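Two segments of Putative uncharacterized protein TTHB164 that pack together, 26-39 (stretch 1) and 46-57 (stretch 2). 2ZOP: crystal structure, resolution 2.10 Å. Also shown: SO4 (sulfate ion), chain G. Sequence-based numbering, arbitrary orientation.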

ATOM      1  N   GLY A  26     -12.612  27.181   2.129  1.00 18.45           N
ATOM      2  CA  GLY A  26     -12.291  26.313   3.245  1.00 18.86           C
ATOM      3  C   GLY A  26     -12.468  24.849   2.875  1.00 19.01           C
ATOM      4  O   GLY A  26     -11.722  23.984   3.330  1.00 20.13           O
ATOM      5  N   GLU A  27     -13.456  24.565   2.039  1.00 17.86           N
ATOM      6  CA  GLU A  27     -13.716  23.197   1.609  1.00 21.69           C
ATOM      7  C   GLU A  27     -12.663  22.788   0.583  1.00 20.69           C
ATOM      8  O   GLU A  27     -12.266  21.616   0.502  1.00 20.19           O
ATOM      9  N   TYR A  28     -12.221  23.771  -0.196  1.00 16.64           N
ATOM     10  CA  TYR A  28     -11.200  23.575  -1.215  1.00 17.70           C
ATOM     11  C   TYR A  28      -9.896  23.157  -0.542  1.00 17.44           C
ATOM     12  O   TYR A  28      -9.198  22.251  -1.008  1.00 15.17           O
ATOM     13  N   ARG A  29      -9.566  23.847   0.544  1.00 15.99           N
ATOM     14  CA  ARG A  29      -8.359  23.565   1.312  1.00 18.99           C
ATOM     15  C   ARG A  29      -8.462  22.186   1.960  1.00 19.56           C
ATOM     16  O   ARG A  29      -7.489  21.428   1.970  1.00 17.36           O
ATOM     17  N   ASP A  30      -9.639  21.866   2.505  1.00 16.88           N
ATOM     18  CA  ASP A  30      -9.832  20.569   3.145  1.00 19.70           C
ATOM     19  C   ASP A  30      -9.497  19.455   2.163  1.00 18.23           C
ATOM     20  O   ASP A  30      -8.778  18.509   2.505  1.00 14.56           O
HETATM   21  N   MSE A  31     -10.014  19.576   0.942  1.00 13.61           N
HETATM   22  CA  MSE A  31      -9.754  18.571  -0.077  1.00 18.14           C
HETATM   23  C   MSE A  31      -8.293  18.548  -0.511  1.00 16.65           C
HETATM   24  O   MSE A  31      -7.739  17.484  -0.769  1.00 15.71           O
ATOM     25  N   ALA A  32      -7.682  19.725  -0.591  1.00 15.21           N
ATOM     26  CA  ALA A  32      -6.280  19.835  -0.978  1.00 15.80           C
ATOM     27  C   ALA A  32      -5.398  19.126   0.047  1.00 15.97           C
ATOM     28  O   ALA A  32      -4.437  18.445  -0.315  1.00 17.15           O
ATOM     29  N   LEU A  33      -5.727  19.284   1.328  1.00 16.46           N
ATOM     30  CA  LEU A  33      -4.940  18.662   2.394  1.00 18.74           C
ATOM     31  C   LEU A  33      -5.146  17.152   2.500  1.00 17.49           C
ATOM     32  O   LEU A  33      -4.252  16.429   2.916  1.00 17.58           O
ATOM     33  N   LYS A  34      -6.322  16.685   2.106  1.00 15.52           N
ATOM     34  CA  LYS A  34      -6.653  15.272   2.170  1.00 15.76           C
ATOM     35  C   LYS A  34      -6.185  14.443   0.968  1.00 16.63           C
ATOM     36  O   LYS A  34      -5.823  13.274   1.120  1.00 15.57           O
ATOM     37  N   LEU A  35      -6.164  15.044  -0.219  1.00 16.64           N
ATOM     38  CA  LEU A  35      -5.795  14.296  -1.414  1.00 16.76           C
ATOM     39  C   LEU A  35      -4.473  13.516  -1.400  1.00 15.72           C
ATOM     40  O   LEU A  35      -4.450  12.336  -1.755  1.00 12.56           O
ATOM     41  N   PRO A  36      -3.366  14.147  -0.988  1.00 16.89           N
ATOM     42  CA  PRO A  36      -2.120  13.371  -0.992  1.00 16.49           C
ATOM     43  C   PRO A  36      -2.270  12.086  -0.185  1.00 17.39           C
ATOM     44  O   PRO A  36      -1.810  11.021  -0.600  1.00 17.36           O
ATOM     45  N   VAL A  37      -2.932  12.200   0.962  1.00 17.30           N
ATOM     46  CA  VAL A  37      -3.157  11.062   1.844  1.00 21.43           C
ATOM     47  C   VAL A  37      -3.952   9.960   1.137  1.00 21.78           C
ATOM     48  O   VAL A  37      -3.597   8.779   1.212  1.00 18.55           O
ATOM     49  N   LEU A  38      -5.028  10.335   0.452  1.00 17.86           N
ATOM     50  CA  LEU A  38      -5.829   9.336  -0.253  1.00 19.40           C
ATOM     51  C   LEU A  38      -5.046   8.654  -1.367  1.00 15.63           C
ATOM     52  O   LEU A  38      -5.176   7.450  -1.568  1.00 16.71           O
ATOM     53  N   VAL A  39      -4.250   9.414  -2.106  1.00 15.89           N
ATOM     54  CA  VAL A  39      -3.476   8.812  -3.187  1.00 15.75           C
ATOM     55  C   VAL A  39      -2.512   7.775  -2.609  1.00 16.95           C
ATOM     56  O   VAL A  39      -2.407   6.666  -3.129  1.00 17.33           O
ATOM     57  N   GLN A  46      -8.601   5.156  -6.801  1.00 17.67           N
ATOM     58  CA  GLN A  46      -9.548   5.344  -5.707  1.00 18.35           C
ATOM     59  C   GLN A  46      -9.597   6.786  -5.227  1.00 14.32           C
ATOM     60  O   GLN A  46     -10.662   7.307  -4.910  1.00 13.42           O
ATOM     61  N   ALA A  47      -8.443   7.433  -5.158  1.00 14.70           N
ATOM     62  CA  ALA A  47      -8.411   8.818  -4.715  1.00 15.16           C
ATOM     63  C   ALA A  47      -9.211   9.690  -5.689  1.00 14.78           C
ATOM     64  O   ALA A  47     -10.007  10.523  -5.277  1.00 13.95           O
ATOM     65  N   LEU A  48      -8.997   9.485  -6.985  1.00 12.20           N
ATOM     66  CA  LEU A  48      -9.690  10.266  -8.007  1.00 13.84           C
ATOM     67  C   LEU A  48     -11.197  10.041  -8.004  1.00 14.23           C
ATOM     68  O   LEU A  48     -11.976  10.973  -8.218  1.00 16.15           O
ATOM     69  N   ALA A  49     -11.610   8.807  -7.754  1.00 14.32           N
ATOM     70  CA  ALA A  49     -13.030   8.474  -7.732  1.00 14.07           C
ATOM     71  C   ALA A  49     -13.721   9.128  -6.537  1.00 15.15           C
ATOM     72  O   ALA A  49     -14.898   9.480  -6.611  1.00 18.81           O
ATOM     73  N   PHE A  50     -12.987   9.274  -5.437  1.00 13.25           N
ATOM     74  CA  PHE A  50     -13.518   9.904  -4.241  1.00 15.26           C
ATOM     75  C   PHE A  50     -13.768  11.382  -4.563  1.00 14.56           C
ATOM     76  O   PHE A  50     -14.843  11.911  -4.279  1.00 17.37           O
ATOM     77  N   VAL A  51     -12.785  12.043  -5.170  1.00 11.31           N
ATOM     78  CA  VAL A  51     -12.950  13.446  -5.516  1.00 11.67           C
ATOM     79  C   VAL A  51     -14.120  13.650  -6.479  1.00 14.16           C
ATOM     80  O   VAL A  51     -14.940  14.533  -6.280  1.00 14.42           O
ATOM     81  N   ASP A  52     -14.196  12.826  -7.517  1.00 17.62           N
ATOM     82  CA  ASP A  52     -15.269  12.947  -8.502  1.00 20.50           C
ATOM     83  C   ASP A  52     -16.661  12.707  -7.944  1.00 20.65           C
ATOM     84  O   ASP A  52     -17.641  13.186  -8.501  1.00 20.78           O
ATOM     85  N   SER A  53     -16.758  11.965  -6.847  1.00 17.86           N
ATOM     86  CA  SER A  53     -18.067  11.681  -6.292  1.00 16.79           C
ATOM     87  C   SER A  53     -18.466  12.651  -5.199  1.00 16.17           C
ATOM     88  O   SER A  53     -19.496  12.471  -4.560  1.00 16.04           O
ATOM     89  N   ARG A  54     -17.659  13.684  -4.980  1.00 14.28           N
ATOM     90  CA  ARG A  54     -17.996  14.663  -3.960  1.00 19.97           C
ATOM     91  C   ARG A  54     -19.167  15.516  -4.456  1.00 22.29           C
ATOM     92  O   ARG A  54     -19.289  15.789  -5.654  1.00 23.07           O
ATOM     93  N   GLY A  55     -20.034  15.918  -3.530  1.00 21.29           N
ATOM     94  CA  GLY A  55     -21.184  16.719  -3.900  1.00 22.62           C
ATOM     95  C   GLY A  55     -20.955  18.210  -3.791  1.00 24.35           C
ATOM     96  O   GLY A  55     -21.665  18.995  -4.418  1.00 26.39           O
ATOM     97  N   LYS A  56     -19.970  18.619  -2.996  1.00 23.18           N
ATOM     98  CA  LYS A  56     -19.704  20.043  -2.846  1.00 22.21           C
ATOM     99  C   LYS A  56     -18.795  20.506  -3.979  1.00 23.68           C
ATOM    100  O   LYS A  56     -17.762  19.884  -4.270  1.00 17.29           O
ATOM    101  N   GLU A  57     -19.207  21.595  -4.621  1.00 21.62           N
ATOM    102  CA  GLU A  57     -18.476  22.165  -5.741  1.00 24.28           C
ATOM    103  C   GLU A  57     -17.003  22.435  -5.454  1.00 20.11           C
ATOM    104  O   GLU A  57     -16.160  22.112  -6.274  1.00 15.92           O
TER

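What lets the two helices come so close near Val39? Running at 146° to each other, they draw nearest where Ala47 offers just a methyl, and three larger side chains close around it. Ala47 CB lies 3.6 Å from Val39 CG2, 3.8 Å from Leu38 CB and 4.0 Å from Leu35 CD1. Val39 is t; Leu35, t at chi1 and p at chi2, starts sideways, yet its end comes nearer.

Which bumps fill the space farther along? Val51, also t, points toward stretch 1, its CG2 4.0 Å from Leu35 CD1 and 4.1 Å from Met31 SE. Selenomethionine Met31, its chi1 off-well at -98°, reaches Val51 and also the edge of the Phe50 ring, SE to CE2 4.1 Å. Phe50 (t) meets Leu38 (m, t) more tightly, Phe50 CD2 to Leu38 CD1 at 3.4 Å.

Do polar groups bridge the stretches? No hydrogen bond crosses. At the exposed end Glu27 (m) and Lys56 (m) point toward each other, but the contact is OE2 against CD at 3.1 Å.

Where do the polar ends go? Lys56 NZ hydrogen-bonds to sulfate O4 at 3.1 Å and its backbone N to O2 at 2.9 Å; Gly55 N hydrogen-bonds to O3 at 2.9 Å. Arg54 turns back on its own stretch, NE donating to Phe50 O at 2.8 Å, while its CG stays 4.4 Å from Met31 SE.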

ATOM      1  CB  GLU A  27     -15.126  23.102   1.010  1.00 22.27           C
ATOM      2  CG  GLU A  27     -16.207  23.617   1.968  1.00 25.61           C
ATOM      3  CD  GLU A  27     -17.607  23.633   1.363  1.00 33.18           C
ATOM      4  OE1 GLU A  27     -17.744  23.872   0.143  1.00 33.07           O
ATOM      5  OE2 GLU A  27     -18.580  23.423   2.119  1.00 33.57           O
ATOM      6  CB  TYR A  28     -10.971  24.877  -1.979  1.00 17.19           C
ATOM      7  CG  TYR A  28     -10.063  24.747  -3.181  1.00 17.14           C
ATOM      8  CD1 TYR A  28     -10.571  24.394  -4.429  1.00 15.01           C
ATOM      9  CD2 TYR A  28      -8.699  25.007  -3.073  1.00 14.84           C
ATOM     10  CE1 TYR A  28      -9.739  24.310  -5.547  1.00 19.08           C
ATOM     11  CE2 TYR A  28      -7.861  24.923  -4.178  1.00 16.79           C
ATOM     12  CZ  TYR A  28      -8.383  24.580  -5.407  1.00 14.83           C
ATOM     13  OH  TYR A  28      -7.554  24.522  -6.491  1.00 19.57           O
ATOM     14  CB  ARG A  29      -8.155  24.641   2.397  1.00 19.66           C
ATOM     15  CG  ARG A  29      -7.170  24.248   3.507  1.00 20.27           C
ATOM     16  CD  ARG A  29      -6.855  25.422   4.445  1.00 23.96           C
ATOM     17  NE  ARG A  29      -5.903  25.041   5.489  1.00 29.06           N
ATOM     18  CZ  ARG A  29      -6.233  24.365   6.584  1.00 30.54           C
ATOM     19  NH1 ARG A  29      -7.493  24.005   6.782  1.00 27.31           N
ATOM     20  NH2 ARG A  29      -5.305  24.031   7.469  1.00 31.97           N
ATOM     21  CB  ASP A  30     -11.277  20.389   3.628  1.00 19.71           C
ATOM     22  CG  ASP A  30     -11.599  21.257   4.823  1.00 25.98           C
ATOM     23  OD1 ASP A  30     -10.667  21.564   5.595  1.00 23.39           O
ATOM     24  OD2 ASP A  30     -12.780  21.616   5.000  1.00 29.54           O
HETATM   25  CB  MSE A  31     -10.658  18.792  -1.291  1.00 20.02           C
HETATM   26  CG  MSE A  31     -11.872  17.886  -1.259  1.00 31.89           C
HETATM   27 SE   MSE A  31     -11.555  16.065  -1.901  1.00 34.69          SE
HETATM   28  CE  MSE A  31      -9.967  15.534  -0.958  1.00 27.41           C
ATOM     29  CB  ALA A  32      -5.873  21.314  -1.084  1.00 12.30           C
ATOM     30  CB  LEU A  33      -5.255  19.314   3.750  1.00 22.83           C
ATOM     31  CG  LEU A  33      -4.928  20.807   3.894  1.00 28.74           C
ATOM     32  CD1 LEU A  33      -5.002  21.213   5.360  1.00 31.79           C
ATOM     33  CD2 LEU A  33      -3.546  21.084   3.350  1.00 31.85           C
ATOM     34  CB  LYS A  34      -8.176  15.117   2.339  1.00 20.01           C
ATOM     35  CG  LYS A  34      -8.708  13.681   2.244  1.00 23.74           C
ATOM     36  CD  LYS A  34      -8.209  12.816   3.392  1.00 24.79           C
ATOM     37  CE  LYS A  34      -8.877  13.193   4.710  1.00 25.38           C
ATOM     38  NZ  LYS A  34      -8.327  12.413   5.847  1.00 23.24           N
ATOM     39  CB  LEU A  35      -5.848  15.195  -2.648  1.00 13.41           C
ATOM     40  CG  LEU A  35      -5.665  14.441  -3.970  1.00 17.38           C
ATOM     41  CD1 LEU A  35      -6.681  13.299  -4.064  1.00 11.02           C
ATOM     42  CD2 LEU A  35      -5.824  15.419  -5.146  1.00 14.93           C
ATOM     43  CB  PRO A  36      -1.108  14.339  -0.375  1.00 18.93           C
ATOM     44  CG  PRO A  36      -1.626  15.685  -0.831  1.00 16.46           C
ATOM     45  CD  PRO A  36      -3.115  15.536  -0.558  1.00 16.45           C
ATOM     46  CB  VAL A  37      -3.908  11.509   3.129  1.00 23.39           C
ATOM     47  CG1 VAL A  37      -4.289  10.314   3.969  1.00 26.54           C
ATOM     48  CG2 VAL A  37      -3.030  12.459   3.928  1.00 28.05           C
ATOM     49  CB  LEU A  38      -7.086   9.964  -0.851  1.00 16.69           C
ATOM     50  CG  LEU A  38      -8.098  10.510   0.149  1.00 17.95           C
ATOM     51  CD1 LEU A  38      -9.298  11.043  -0.620  1.00 19.19           C
ATOM     52  CD2 LEU A  38      -8.528   9.403   1.122  1.00 16.75           C
ATOM     53  CB  VAL A  39      -2.686   9.885  -4.001  1.00 14.48           C
ATOM     54  CG1 VAL A  39      -1.738   9.217  -4.981  1.00 18.73           C
ATOM     55  CG2 VAL A  39      -3.679  10.775  -4.786  1.00 13.95           C
ATOM     56  CB  GLN A  46      -9.201   4.444  -4.522  1.00 19.78           C
ATOM     57  CG  GLN A  46      -9.573   2.982  -4.706  1.00 26.19           C
ATOM     58  CD  GLN A  46      -9.705   2.259  -3.376  1.00 28.48           C
ATOM     59  OE1 GLN A  46     -10.713   2.396  -2.681  1.00 33.63           O
ATOM     60  NE2 GLN A  46      -8.679   1.497  -3.010  1.00 29.43           N
ATOM     61  CB  ALA A  47      -6.965   9.308  -4.634  1.00 15.01           C
ATOM     62  CB  LEU A  48      -9.115   9.944  -9.390  1.00 12.46           C
ATOM     63  CG  LEU A  48      -7.621  10.260  -9.553  1.00 18.80           C
ATOM     64  CD1 LEU A  48      -7.156   9.916 -10.968  1.00 14.66           C
ATOM     65  CD2 LEU A  48      -7.387  11.738  -9.280  1.00 16.11           C
ATOM     66  CB  ALA A  49     -13.213   6.950  -7.686  1.00 15.25           C
ATOM     67  CB  PHE A  50     -12.524   9.790  -3.075  1.00 11.06           C
ATOM     68  CG  PHE A  50     -12.965  10.521  -1.839  1.00 15.98           C
ATOM     69  CD1 PHE A  50     -13.925   9.972  -0.995  1.00 14.02           C
ATOM     70  CD2 PHE A  50     -12.450  11.783  -1.540  1.00 15.78           C
ATOM     71  CE1 PHE A  50     -14.373  10.666   0.127  1.00 16.30           C
ATOM     72  CE2 PHE A  50     -12.889  12.488  -0.421  1.00 21.86           C
ATOM     73  CZ  PHE A  50     -13.859  11.924   0.417  1.00 17.17           C
ATOM     74  CB  VAL A  51     -11.684  14.036  -6.174  1.00 14.55           C
ATOM     75  CG1 VAL A  51     -11.914  15.517  -6.482  1.00 14.60           C
ATOM     76  CG2 VAL A  51     -10.484  13.868  -5.253  1.00 16.18           C
ATOM     77  CB  ASP A  52     -15.047  11.980  -9.661  1.00 25.58           C
ATOM     78  CG  ASP A  52     -16.246  11.922 -10.607  1.00 33.42           C
ATOM     79  OD1 ASP A  52     -16.645  12.983 -11.140  1.00 33.82           O
ATOM     80  OD2 ASP A  52     -16.792  10.818 -10.813  1.00 35.90           O
ATOM     81  CB  SER A  53     -18.135  10.234  -5.781  1.00 18.97           C
ATOM     82  OG  SER A  53     -17.140   9.980  -4.808  1.00 16.77           O
ATOM     83  CB  ARG A  54     -16.793  15.554  -3.638  1.00 21.57           C
ATOM     84  CG  ARG A  54     -15.640  14.850  -2.878  1.00 19.69           C
ATOM     85  CD  ARG A  54     -16.152  14.006  -1.707  1.00 23.65           C
ATOM     86  NE  ARG A  54     -16.426  12.626  -2.114  1.00 19.84           N
ATOM     87  CZ  ARG A  54     -17.192  11.781  -1.433  1.00 23.89           C
ATOM     88  NH1 ARG A  54     -17.771  12.173  -0.302  1.00 17.80           N
ATOM     89  NH2 ARG A  54     -17.383  10.547  -1.883  1.00 18.13           N
ATOM     90  CB  LYS A  56     -19.069  20.337  -1.485  1.00 22.54           C
ATOM     91  CG  LYS A  56     -20.041  20.203  -0.302  1.00 25.12           C
ATOM     92  CD  LYS A  56     -19.400  20.663   1.007  1.00 27.77           C
ATOM     93  CE  LYS A  56     -20.383  20.597   2.184  1.00 33.49           C
ATOM     94  NZ  LYS A  56     -20.736  19.200   2.566  1.00 34.13           N
ATOM     95  CB  GLU A  57     -19.150  23.462  -6.204  1.00 28.59           C
ATOM     96  CG  GLU A  57     -18.991  23.737  -7.694  1.00 37.14           C
ATOM     97  CD  GLU A  57     -17.549  23.968  -8.109  1.00 42.19           C
ATOM     98  OE1 GLU A  57     -16.955  24.956  -7.628  1.00 45.35           O
ATOM     99  OE2 GLU A  57     -17.011  23.166  -8.912  1.00 42.67           O
TER
HETATM  100  S   SO4 G 302     -19.091  16.135  -0.053  1.00 28.44           S
HETATM  101  O1  SO4 G 302     -18.093  15.710   0.946  1.00 28.79           O
HETATM  102  O2  SO4 G 302     -18.494  17.110  -0.996  1.00 28.73           O
HETATM  103  O3  SO4 G 302     -19.537  14.955  -0.818  1.00 28.46           O
HETATM  104  O4  SO4 G 302     -20.231  16.762   0.645  1.00 29.50           O